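Local coordinates for PDZ domain protein (Parabacteroides distasonis, PDB 4L8N) that is of unknown function but combines PDZ domains with a DUF4136 domain, binds magnesium and may recognise peptide ligands, at residues A[49-54]-A[69-74]; A[375-380]-A[384-389]; A[393-398]-A[417-422]. One frame throughout, in Å; residues are numbered along the deposited sequence.

Contact 1: residues A[49-54]-A[69-74]; sequences DVIEEI and QLLNPA
Ile54 lies across Leu71 at about a right angle, its CD1 methyl resting 3.8 Å from Leu71 CG, at the branch point of the leucine. With CG1 beside the backbone N (chi1 -53°), the longer arm of Ile54 is directed to Leu71, while the CG2 branch runs to the other leucine and ends 3.4 Å from Leu70 O on the helix backbone. Leu70 adds a looser touch from its side chain, with CD2 4.3 Å from Ile54 CB. Ile51 meets Leu71 differently: the two side chains reach toward each other tip to tip, and Ile51 CD1 stops 4.2 Å short of Leu71 CD2. Leu71 CD2 thus lies between the two isoleucines, touching both, while CG faces Ile54 CD1. That Ile51 and Ile54, three residues apart, both point to the helix is consistent with the classic beta bulge in which Glu52 and Glu53 together face Thr82. No hydrogen bond joins the two segments, and the side chains meet through apolar groups alone, as expected of a PDZ core. Helix 67-71, just before strand 78-84, probably corresponds to the helix that borders the peptide groove in PDZ domains. Strand 50-54 pairs antiparallel with strand 78-84, where Ile51 touches Ile83 and Ile54 touches Val79; Ile51 also packs on Phe14 and Leu71 on Tyr16, both of strand 8-18.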
# COMPACT_ATOMS: atom_id res chain seq x y z
N ASP A 49 0.90 -22.11 -18.73
CA ASP A 49 0.78 -23.56 -18.90
C ASP A 49 1.70 -24.22 -17.91
O ASP A 49 2.78 -23.67 -17.62
CB ASP A 49 1.16 -24.00 -20.34
CG ASP A 49 0.04 -24.02 -21.36
OD1 ASP A 49 -1.11 -23.74 -20.98
OD2 ASP A 49 0.33 -24.32 -22.55
N VAL A 50 1.28 -25.39 -17.38
CA VAL A 50 2.05 -26.18 -16.42
C VAL A 50 2.59 -27.43 -17.12
O VAL A 50 1.81 -28.23 -17.64
CB VAL A 50 1.23 -26.54 -15.17
CG1 VAL A 50 2.00 -27.49 -14.25
CG2 VAL A 50 0.82 -25.28 -14.41
N ILE A 51 3.92 -27.58 -17.13
CA ILE A 51 4.55 -28.78 -17.69
C ILE A 51 4.43 -29.89 -16.62
O ILE A 51 5.06 -29.81 -15.56
CB ILE A 51 6.01 -28.56 -18.15
CG1 ILE A 51 6.11 -27.44 -19.22
CG2 ILE A 51 6.62 -29.90 -18.63
CD1 ILE A 51 7.50 -27.11 -19.64
N GLU A 52 3.56 -30.87 -16.89
CA GLU A 52 3.31 -31.97 -15.96
C GLU A 52 4.31 -33.10 -16.18
O GLU A 52 4.82 -33.66 -15.21
CB GLU A 52 1.87 -32.49 -16.11
CG GLU A 52 0.80 -31.49 -15.69
CD GLU A 52 0.56 -31.30 -14.21
OE1 GLU A 52 1.11 -32.09 -13.40
OE2 GLU A 52 -0.20 -30.38 -13.85
N GLU A 53 4.55 -33.46 -17.46
CA GLU A 53 5.48 -34.52 -17.85
C GLU A 53 6.30 -34.08 -19.04
O GLU A 53 5.83 -33.29 -19.87
CB GLU A 53 4.76 -35.85 -18.19
CG GLU A 53 3.65 -36.31 -17.25
CD GLU A 53 2.88 -37.56 -17.67
OE1 GLU A 53 3.10 -38.06 -18.80
OE2 GLU A 53 2.05 -38.04 -16.86
N ILE A 54 7.53 -34.59 -19.12
CA ILE A 54 8.45 -34.37 -20.24
C ILE A 54 8.73 -35.75 -20.83
O ILE A 54 9.14 -36.66 -20.12
CB ILE A 54 9.74 -33.61 -19.83
CG1 ILE A 54 9.41 -32.28 -19.09
CG2 ILE A 54 10.66 -33.39 -21.04
CD1 ILE A 54 10.58 -31.62 -18.30
N GLN A 69 17.90 -29.79 -18.92
CA GLN A 69 18.57 -30.78 -19.78
C GLN A 69 17.54 -31.71 -20.42
O GLN A 69 17.69 -32.06 -21.59
CB GLN A 69 19.61 -31.62 -18.99
CG GLN A 69 20.89 -30.86 -18.62
CD GLN A 69 20.71 -29.89 -17.47
OE1 GLN A 69 20.05 -30.18 -16.46
NE2 GLN A 69 21.30 -28.71 -17.60
N LEU A 70 16.49 -32.10 -19.65
CA LEU A 70 15.41 -32.98 -20.09
C LEU A 70 14.52 -32.28 -21.11
O LEU A 70 13.92 -32.94 -21.96
CB LEU A 70 14.59 -33.43 -18.88
CG LEU A 70 14.24 -34.91 -18.83
CD1 LEU A 70 15.46 -35.76 -18.55
CD2 LEU A 70 13.18 -35.18 -17.79
N LEU A 71 14.44 -30.94 -21.02
CA LEU A 71 13.66 -30.10 -21.93
C LEU A 71 14.41 -29.84 -23.22
O LEU A 71 13.77 -29.59 -24.25
CB LEU A 71 13.27 -28.77 -21.27
CG LEU A 71 11.99 -28.80 -20.45
CD1 LEU A 71 11.83 -27.53 -19.66
CD2 LEU A 71 10.76 -29.07 -21.33
N ASN A 72 15.76 -29.92 -23.19
CA ASN A 72 16.60 -29.75 -24.38
C ASN A 72 17.49 -31.01 -24.55
O ASN A 72 18.69 -30.94 -24.28
CB ASN A 72 17.44 -28.47 -24.30
CG ASN A 72 18.03 -28.08 -25.63
OD1 ASN A 72 17.40 -27.38 -26.44
ND2 ASN A 72 19.24 -28.53 -25.89
N PRO A 73 16.92 -32.17 -24.98
CA PRO A 73 17.75 -33.39 -25.11
C PRO A 73 18.76 -33.28 -26.24
O PRO A 73 18.61 -32.47 -27.16
CB PRO A 73 16.73 -34.50 -25.39
CG PRO A 73 15.39 -33.93 -25.05
CD PRO A 73 15.51 -32.46 -25.34
N ALA A 74 19.83 -34.10 -26.16
CA ALA A 74 20.88 -34.11 -27.18
C ALA A 74 20.41 -34.85 -28.44
O ALA A 74 20.24 -34.21 -29.49
CB ALA A 74 22.15 -34.74 -26.63

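Contact 2: residues A[375-380]-A[384-389]; sequences KTMFTD and FKYCMF
Cys387 CB lies over one face of the Phe378 ring, nearly above its centre and 3.5 Å from the centroid, in a CH-pi contact. The thiol SG of Cys387 lies above the same ring, a sulfur-aromatic approach, while Thr376 O comes to the ring edge in its plane. CG of Phe378 sits between its backbone N and carbonyl carbon (chi1 67°), which swings the ring back over Cys387. Phe389 meets this ring obliquely, the planes 47° apart and Phe378 CE1 3.7 Å from Phe389 CE1. On the Tyr386 ring, Lys385 CB covers one face, and the selenium of the selenomethionine Met377 arrives in plane at the edge, SE lying 3.9 Å from CD1 of Tyr386. Tyr386 N stands over one face of the Phe384 ring. The two segments form a hairpin-like loop with a single antiparallel bridge: Phe378 and Cys387 are a hydrogen-bonded pair, Phe378 N giving a 2.8 Å bond to Cys387 O and the return bond being weak. Nearer the turn, Asp380 grips Phe384 twice. Its N donates to Phe384 O over 2.9 Å, and its OD1 accepts from Phe384 N, which approaches 36° out of the carboxylate plane. Away from the turn, Phe389 N donates to Thr376 OG1 at 3.0 Å, a hydroxyl also bonded to Asp373 O. A water links Thr379 OG1 and Lys385 O.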
# COMPACT_ATOMS: atom_id res chain seq x y z
N LYS A 375 10.70 15.77 -26.19
CA LYS A 375 9.41 15.66 -25.50
C LYS A 375 9.01 14.20 -25.31
O LYS A 375 8.15 13.92 -24.48
CB LYS A 375 8.30 16.41 -26.27
CG LYS A 375 8.52 17.92 -26.38
CD LYS A 375 7.46 18.68 -27.22
CE LYS A 375 7.51 18.47 -28.73
NZ LYS A 375 8.80 18.93 -29.34
N THR A 376 9.64 13.27 -26.07
CA THR A 376 9.38 11.82 -26.06
C THR A 376 10.41 11.02 -25.24
O THR A 376 10.23 9.80 -25.10
CB THR A 376 9.38 11.27 -27.49
OG1 THR A 376 10.69 11.36 -28.03
CG2 THR A 376 8.40 11.98 -28.39
N MSE A 377 11.48 11.68 -24.71
CA MSE A 377 12.58 11.08 -23.94
C MSE A 377 12.10 10.14 -22.85
O MSE A 377 11.29 10.54 -22.01
CB MSE A 377 13.49 12.14 -23.32
CG MSE A 377 14.83 11.58 -22.86
SE MSE A 377 16.02 12.88 -22.00
CE MSE A 377 15.66 14.51 -23.10
N PHE A 378 12.60 8.89 -22.86
CA PHE A 378 12.26 7.88 -21.88
C PHE A 378 13.49 7.04 -21.55
O PHE A 378 14.46 7.01 -22.32
CB PHE A 378 11.09 6.99 -22.37
CG PHE A 378 11.36 6.11 -23.57
CD1 PHE A 378 11.23 6.59 -24.86
CD2 PHE A 378 11.71 4.78 -23.40
CE1 PHE A 378 11.46 5.77 -25.98
CE2 PHE A 378 11.96 3.96 -24.51
CZ PHE A 378 11.83 4.45 -25.79
N THR A 379 13.43 6.35 -20.40
CA THR A 379 14.48 5.43 -19.97
C THR A 379 14.00 4.04 -20.35
O THR A 379 12.90 3.65 -19.96
CB THR A 379 14.82 5.62 -18.47
OG1 THR A 379 15.18 6.99 -18.23
CG2 THR A 379 15.95 4.71 -18.01
N ASP A 380 14.79 3.31 -21.15
CA ASP A 380 14.39 1.97 -21.57
C ASP A 380 14.67 0.94 -20.44
O ASP A 380 15.27 1.27 -19.42
CB ASP A 380 15.04 1.56 -22.90
CG ASP A 380 16.50 1.13 -22.89
OD1 ASP A 380 17.13 1.15 -21.81
OD2 ASP A 380 17.02 0.79 -23.98
N PHE A 384 19.01 2.69 -20.29
CA PHE A 384 19.43 3.81 -21.15
C PHE A 384 18.45 4.96 -20.95
O PHE A 384 17.25 4.78 -21.14
CB PHE A 384 19.56 3.40 -22.63
CG PHE A 384 20.08 4.51 -23.52
CD1 PHE A 384 21.20 5.25 -23.16
CD2 PHE A 384 19.46 4.79 -24.74
CE1 PHE A 384 21.67 6.29 -23.99
CE2 PHE A 384 19.94 5.83 -25.56
CZ PHE A 384 21.04 6.56 -25.19
N LYS A 385 18.96 6.11 -20.50
CA LYS A 385 18.21 7.30 -20.08
C LYS A 385 17.75 8.23 -21.21
O LYS A 385 16.84 9.03 -20.99
CB LYS A 385 19.08 8.14 -19.11
CG LYS A 385 19.15 7.63 -17.67
CD LYS A 385 20.46 8.03 -16.96
CE LYS A 385 20.57 9.50 -16.62
NZ LYS A 385 21.87 9.87 -15.98
N TYR A 386 18.38 8.16 -22.39
CA TYR A 386 18.10 9.16 -23.41
C TYR A 386 17.42 8.65 -24.68
O TYR A 386 17.67 9.19 -25.76
CB TYR A 386 19.41 9.92 -23.73
CG TYR A 386 20.15 10.36 -22.48
CD1 TYR A 386 19.55 11.19 -21.54
CD2 TYR A 386 21.42 9.88 -22.20
CE1 TYR A 386 20.20 11.55 -20.36
CE2 TYR A 386 22.10 10.25 -21.04
CZ TYR A 386 21.49 11.10 -20.13
OH TYR A 386 22.16 11.47 -18.98
N CYS A 387 16.49 7.69 -24.53
CA CYS A 387 15.71 7.19 -25.65
C CYS A 387 14.73 8.26 -26.13
O CYS A 387 14.00 8.83 -25.33
CB CYS A 387 14.97 5.91 -25.27
SG CYS A 387 16.05 4.55 -24.77
N MSE A 388 14.75 8.57 -27.42
CA MSE A 388 13.87 9.56 -28.03
C MSE A 388 13.43 9.09 -29.40
O MSE A 388 14.23 8.50 -30.14
CB MSE A 388 14.58 10.92 -28.16
CG MSE A 388 14.87 11.59 -26.82
SE MSE A 388 15.85 13.24 -26.99
CE MSE A 388 17.48 12.59 -27.53
N PHE A 389 12.17 9.39 -29.76
CA PHE A 389 11.74 9.09 -31.11
C PHE A 389 12.23 10.22 -32.00
O PHE A 389 12.69 11.26 -31.50
CB PHE A 389 10.21 8.93 -31.20
CG PHE A 389 9.66 7.91 -30.23
CD1 PHE A 389 10.23 6.65 -30.13
CD2 PHE A 389 8.57 8.21 -29.44
CE1 PHE A 389 9.73 5.71 -29.23
CE2 PHE A 389 8.06 7.27 -28.54
CZ PHE A 389 8.65 6.02 -28.45
O HOH W 1 14.72 9.71 -19.39

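Contact 3: residues A[393-398]-A[417-422]; sequences FKYPQI and FAPYIN
Tyr420 meets Tyr395 from a tight turn whose Ala418 O is held twice, accepting from Asn422 N at 2.9 Å and from Ile421 N at 3.2 Å. The turn presents Tyr420 to the first residues of helix 395-402, just after the N-cap position at Lys394. Against Tyr395 the ring of Tyr420 stands edge-to-face, the planes 73° apart and the centroids separated by 5.1 Å. The touching edge is the CD2 side, with Tyr420 CD2 3.6 Å from Tyr395 CZ, above the face but toward the rim. The CB of Tyr420 lies over that same face, 17° off the ring normal, and adds a CH-pi contact. This double approach depends on the first torsion of Tyr420 (chi1 42°), which folds the ring back over its own backbone, where Ala418 CB covers part of one face. Pro419 runs alongside Tyr395, its CG 3.9 Å from CD2 of the tyrosine. Deeper in the helix, the CG2 branch of Ile398, anti to the backbone N, reaches to 3.3 Å from Tyr420 O. Ile398 packs on Trp390 too, whose ring also meets that of Tyr420. Replacing Tyr395 by an alanine here would probably open a gap beside the turn, stripping Tyr420 CB and CD2 of the ring face they rest on and Pro419 CG of its neighbour. With no hydrogen bond between the segments, the helix start and the turn are held mainly by aromatic and apolar contacts, with Ile398 CG2 against the Tyr420 carbonyl; the hydroxyl of Tyr420 is bonded to Ser118 OG, so the ring meets Tyr395 through carbon while its polar end is satisfied by another partner.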
# COMPACT_ATOMS: atom_id res chain seq x y z
N PHE A 393 8.80 16.45 -37.79
CA PHE A 393 9.02 17.46 -38.85
C PHE A 393 10.43 17.33 -39.50
O PHE A 393 10.78 18.12 -40.38
CB PHE A 393 8.78 18.90 -38.30
CG PHE A 393 7.45 19.02 -37.59
CD1 PHE A 393 6.26 19.06 -38.32
CD2 PHE A 393 7.38 18.97 -36.20
CE1 PHE A 393 5.02 19.08 -37.66
CE2 PHE A 393 6.14 18.99 -35.54
CZ PHE A 393 4.97 19.05 -36.28
N LYS A 394 11.21 16.31 -39.10
CA LYS A 394 12.57 16.15 -39.58
C LYS A 394 12.83 14.80 -40.29
O LYS A 394 13.99 14.50 -40.57
CB LYS A 394 13.54 16.33 -38.41
CG LYS A 394 13.77 17.79 -38.06
CD LYS A 394 14.14 17.94 -36.60
CE LYS A 394 14.33 19.38 -36.19
NZ LYS A 394 14.99 19.49 -34.86
N TYR A 395 11.76 14.04 -40.67
CA TYR A 395 11.88 12.72 -41.34
C TYR A 395 12.69 12.77 -42.64
O TYR A 395 13.54 11.89 -42.82
CB TYR A 395 10.52 12.08 -41.64
CG TYR A 395 9.82 11.43 -40.47
CD1 TYR A 395 10.23 11.68 -39.16
CD2 TYR A 395 8.72 10.59 -40.66
CE1 TYR A 395 9.58 11.09 -38.07
CE2 TYR A 395 8.03 10.04 -39.58
CZ TYR A 395 8.46 10.29 -38.29
OH TYR A 395 7.79 9.74 -37.22
N PRO A 396 12.48 13.78 -43.54
CA PRO A 396 13.28 13.82 -44.77
C PRO A 396 14.79 13.91 -44.50
O PRO A 396 15.57 13.24 -45.19
CB PRO A 396 12.77 15.08 -45.47
CG PRO A 396 11.38 15.25 -44.95
CD PRO A 396 11.50 14.88 -43.52
N GLN A 397 15.19 14.69 -43.47
CA GLN A 397 16.59 14.90 -43.07
C GLN A 397 17.18 13.63 -42.41
O GLN A 397 18.36 13.34 -42.63
CB GLN A 397 16.71 16.11 -42.14
CG GLN A 397 16.26 17.42 -42.80
CD GLN A 397 14.86 17.85 -42.36
OE1 GLN A 397 13.83 17.41 -42.89
NE2 GLN A 397 14.81 18.75 -41.39
N ILE A 398 16.37 12.88 -41.64
CA ILE A 398 16.77 11.62 -41.00
C ILE A 398 16.98 10.58 -42.09
O ILE A 398 18.03 9.93 -42.10
CB ILE A 398 15.74 11.14 -39.93
CG1 ILE A 398 15.52 12.20 -38.84
CG2 ILE A 398 16.11 9.76 -39.33
CD1 ILE A 398 14.17 12.18 -38.32
N PHE A 417 10.47 -0.12 -44.09
CA PHE A 417 9.04 0.12 -44.08
C PHE A 417 8.74 1.52 -43.44
O PHE A 417 7.60 2.00 -43.51
CB PHE A 417 8.32 -1.03 -43.32
CG PHE A 417 8.77 -1.18 -41.88
CD1 PHE A 417 8.24 -0.37 -40.88
CD2 PHE A 417 9.75 -2.10 -41.54
CE1 PHE A 417 8.73 -0.45 -39.57
CE2 PHE A 417 10.21 -2.20 -40.22
CZ PHE A 417 9.70 -1.38 -39.25
N ALA A 418 9.75 2.14 -42.80
CA ALA A 418 9.62 3.42 -42.10
C ALA A 418 10.03 4.59 -43.01
O ALA A 418 11.07 4.50 -43.66
CB ALA A 418 10.47 3.40 -40.84
N PRO A 419 9.24 5.70 -43.06
CA PRO A 419 9.59 6.81 -43.98
C PRO A 419 10.78 7.67 -43.50
O PRO A 419 11.35 8.42 -44.31
CB PRO A 419 8.29 7.61 -44.02
CG PRO A 419 7.70 7.42 -42.69
CD PRO A 419 7.96 5.98 -42.38
N TYR A 420 11.16 7.55 -42.20
CA TYR A 420 12.35 8.21 -41.65
C TYR A 420 13.66 7.41 -42.03
O TYR A 420 14.75 7.81 -41.66
CB TYR A 420 12.25 8.43 -40.13
CG TYR A 420 11.66 7.28 -39.34
CD1 TYR A 420 12.46 6.21 -38.93
CD2 TYR A 420 10.33 7.29 -38.94
CE1 TYR A 420 11.94 5.18 -38.15
CE2 TYR A 420 9.80 6.26 -38.18
CZ TYR A 420 10.61 5.20 -37.78
OH TYR A 420 10.08 4.16 -37.04
N ILE A 421 13.54 6.30 -42.78
CA ILE A 421 14.66 5.50 -43.27
C ILE A 421 14.54 5.42 -44.81
O ILE A 421 15.49 5.76 -45.51
CB ILE A 421 14.81 4.07 -42.62
CG1 ILE A 421 14.91 4.12 -41.08
CG2 ILE A 421 15.96 3.29 -43.22
CD1 ILE A 421 16.14 4.81 -40.46
N ASN A 422 13.38 4.96 -45.31
CA ASN A 422 13.10 4.79 -46.73
C ASN A 422 11.91 5.66 -47.17
O ASN A 422 10.75 5.22 -47.08
CB ASN A 422 12.86 3.32 -47.08
CG ASN A 422 12.62 3.06 -48.54
OD1 ASN A 422 13.13 3.75 -49.42
ND2 ASN A 422 11.81 2.05 -48.84

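From the N terminus, contact 1 closes the 14-residue connection 55-68, which carries strand 57-58 and the start of helix 67-71, and fixes that helix on the six-stranded antiparallel sheet of the PDZ domain. The chain then passes through most strands of the mixed sheet before contact 2, which closes a three-residue turn between helices 354-367 and 395-402. Contact 3 follows, closing residues 399-416, the rest of helix 395-402 among them, and tying that helix's start to the loop before the sheet's last two strands, 429-435 and 438-456. The three lie in series, none nested or crossing. Contacts 2 and 3 share one side of the chain's centre, about 19 Å apart between centres, whereas contact 1 lies opposite.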